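Local coordinates for protein probable transcriptional regulator, AsnC family (Thermus thermophilus, PDB 2DJW) that is of unknown function but, as a stand-alone RAM-domain protein of the Lrp/AsnC family, assembles into oligomers, binds zinc, and is only tentatively linked to DNA binding, at residues A4-R9 with T69-A74. Numbering follows the deposited sequence.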
loop_
_atom_site.group_PDB
_atom_site.type_symbol
_atom_site.label_atom_id
_atom_site.label_comp_id
_atom_site.label_asym_id
_atom_site.label_seq_id
_atom_site.Cartn_x
_atom_site.Cartn_y
_atom_site.Cartn_z
ATOM N N ALA A 4 -16.548 -14.846 -12.918
ATOM C CA ALA A 4 -15.636 -14.343 -11.911
ATOM C C ALA A 4 -14.204 -14.498 -12.414
ATOM O O ALA A 4 -13.895 -15.410 -13.192
ATOM C CB ALA A 4 -15.835 -15.098 -10.601
ATOM N N PHE A 5 -13.338 -13.592 -11.986
ATOM C CA PHE A 5 -11.919 -13.650 -12.320
ATOM C C PHE A 5 -11.246 -13.911 -10.997
ATOM O O PHE A 5 -11.321 -13.069 -10.104
ATOM C CB PHE A 5 -11.429 -12.317 -12.934
ATOM C CG PHE A 5 -12.126 -11.960 -14.229
ATOM C CD1 PHE A 5 -11.588 -12.342 -15.450
ATOM C CD2 PHE A 5 -13.356 -11.287 -14.221
ATOM C CE1 PHE A 5 -12.252 -12.047 -16.645
ATOM C CE2 PHE A 5 -14.017 -10.991 -15.412
ATOM C CZ PHE A 5 -13.469 -11.359 -16.625
ATOM N N VAL A 6 -10.642 -15.093 -10.849
ATOM C CA VAL A 6 -9.960 -15.446 -9.589
ATOM C C VAL A 6 -8.454 -15.258 -9.715
ATOM O O VAL A 6 -7.783 -15.887 -10.536
ATOM C CB VAL A 6 -10.318 -16.856 -9.025
ATOM C CG1 VAL A 6 -9.806 -16.992 -7.613
ATOM C CG2 VAL A 6 -11.828 -17.083 -9.043
ATOM N N LEU A 7 -7.947 -14.340 -8.909
ATOM C CA LEU A 7 -6.548 -14.005 -8.910
ATOM C C LEU A 7 -5.847 -14.845 -7.817
ATOM O O LEU A 7 -6.173 -14.745 -6.638
ATOM C CB LEU A 7 -6.404 -12.498 -8.653
ATOM C CG LEU A 7 -6.539 -11.417 -9.765
ATOM C CD1 LEU A 7 -7.654 -11.633 -10.800
ATOM C CD2 LEU A 7 -6.654 -10.019 -9.133
ATOM N N ILE A 8 -4.888 -15.674 -8.241
ATOM C CA ILE A 8 -4.183 -16.610 -7.348
ATOM C C ILE A 8 -2.690 -16.265 -7.250
ATOM O O ILE A 8 -1.979 -16.256 -8.263
ATOM C CB ILE A 8 -4.361 -18.071 -7.817
ATOM C CG1 ILE A 8 -5.812 -18.363 -8.192
ATOM C CG2 ILE A 8 -3.861 -19.083 -6.794
ATOM C CD1 ILE A 8 -5.979 -18.618 -9.685
ATOM N N ARG A 9 -2.242 -15.936 -6.040
ATOM C CA ARG A 9 -0.818 -15.822 -5.742
ATOM C C ARG A 9 -0.321 -17.105 -5.050
ATOM O O ARG A 9 -0.612 -17.346 -3.863
ATOM C CB ARG A 9 -0.524 -14.602 -4.859
ATOM C CG ARG A 9 0.890 -14.600 -4.232
ATOM C CD ARG A 9 1.137 -13.357 -3.416
ATOM N NE ARG A 9 0.796 -12.173 -4.211
ATOM C CZ ARG A 9 -0.170 -11.296 -3.928
ATOM N NH1 ARG A 9 -0.901 -11.408 -2.819
ATOM N NH2 ARG A 9 -0.378 -10.285 -4.756
ATOM N N THR A 69 -5.659 -15.409 -2.539
ATOM C CA THR A 69 -6.626 -15.397 -3.634
ATOM C C THR A 69 -7.396 -14.048 -3.611
ATOM O O THR A 69 -7.670 -13.485 -2.518
ATOM C CB THR A 69 -7.583 -16.616 -3.513
ATOM O OG1 THR A 69 -7.966 -17.068 -4.803
ATOM C CG2 THR A 69 -8.828 -16.296 -2.721
ATOM N N GLU A 70 -7.733 -13.525 -4.797
ATOM C CA GLU A 70 -8.653 -12.376 -4.891
ATOM C C GLU A 70 -9.662 -12.517 -6.021
ATOM O O GLU A 70 -9.287 -12.578 -7.165
ATOM C CB GLU A 70 -7.894 -11.047 -5.016
ATOM C CG GLU A 70 -8.637 -9.892 -4.379
ATOM C CD GLU A 70 -8.354 -8.543 -5.026
ATOM O OE1 GLU A 70 -7.220 -8.322 -5.489
ATOM O OE2 GLU A 70 -9.273 -7.690 -5.040
ATOM N N THR A 71 -10.945 -12.580 -5.686
ATOM C CA THR A 71 -11.997 -12.831 -6.670
ATOM C C THR A 71 -12.689 -11.537 -7.115
ATOM O O THR A 71 -13.205 -10.763 -6.281
ATOM C CB THR A 71 -13.037 -13.828 -6.156
ATOM O OG1 THR A 71 -12.381 -15.039 -5.793
ATOM C CG2 THR A 71 -14.085 -14.155 -7.232
ATOM N N LEU A 72 -12.673 -11.335 -8.435
ATOM C CA LEU A 72 -13.343 -10.213 -9.090
ATOM C C LEU A 72 -14.607 -10.767 -9.718
ATOM O O LEU A 72 -14.539 -11.367 -10.784
ATOM C CB LEU A 72 -12.438 -9.599 -10.166
ATOM C CG LEU A 72 -11.276 -8.640 -9.822
ATOM C CD1 LEU A 72 -10.689 -8.721 -8.433
ATOM C CD2 LEU A 72 -10.166 -8.688 -10.848
ATOM N N LEU A 73 -15.751 -10.587 -9.060
ATOM C CA LEU A 73 -16.990 -11.156 -9.562
ATOM C C LEU A 73 -17.784 -10.226 -10.496
ATOM O O LEU A 73 -18.139 -9.121 -10.137
ATOM C CB LEU A 73 -17.871 -11.681 -8.410
ATOM C CG LEU A 73 -19.158 -12.365 -8.896
ATOM C CD1 LEU A 73 -19.398 -13.708 -8.294
ATOM C CD2 LEU A 73 -20.439 -11.478 -8.777
ATOM N N ALA A 74 -18.086 -10.713 -11.685
ATOM C CA ALA A 74 -18.773 -9.915 -12.715
ATOM C C ALA A 74 -20.277 -9.914 -12.506
ATOM O O ALA A 74 -20.937 -10.966 -12.604
ATOM C CB ALA A 74 -18.436 -10.437 -14.107
#
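Leu7 and Leu72 meet through their methyl branches on one face of an antiparallel sheet, CD1 of Leu7 lying 3.9 Å from CD2 of Leu72 as the two side chains slant across each other. The CG of Leu7, which carries these methyls, stands anti to its own carbonyl carbon (chi1 -83°). Leu7 CB lies 3.2 Å from Glu70 O. Leu7 and Glu70 run side by side in the same direction, with Leu7 CD2 4.1 Å from Glu70 OE1. Farther along, the CB atoms of Phe5 and Leu72 approach each other, while Leu72 O lies at the edge of the Phe5 ring, 3.6 Å from Phe5 CD2. An alanine in place of Leu7 would probably leave Leu72 CD2 without the two methyls it meets across the strands and open a gap beside the Glu70 carboxylate.

On the other face, Val6 slants across two threonines of the partner strand, its CG1 facing both hydroxyls, Thr69 OG1 at 3.4 Å and Thr71 OG1 at 3.7 Å, and Thr71 CG2 reaches Ala4 CB. Helix 52-60 covers this face, touching Val6, Thr69 and Thr71.

The backbones are tied by two hydrogen-bonded pairs, Phe5 with Leu72 and Leu7 with Glu70. The bond from Leu72 N to Phe5 O is 2.8 Å long and nearly straight (176°), whereas Leu7 N stands above the carbonyl plane of Glu70.

The contact joins the first and last strands of the alpha/beta sandwich typical of RAM domains. Its chemistry implies a mostly apolar face, with the charged Glu70 beside Leu7, whose Phe5, Leu72 and Glu70 all pack on a second subunit.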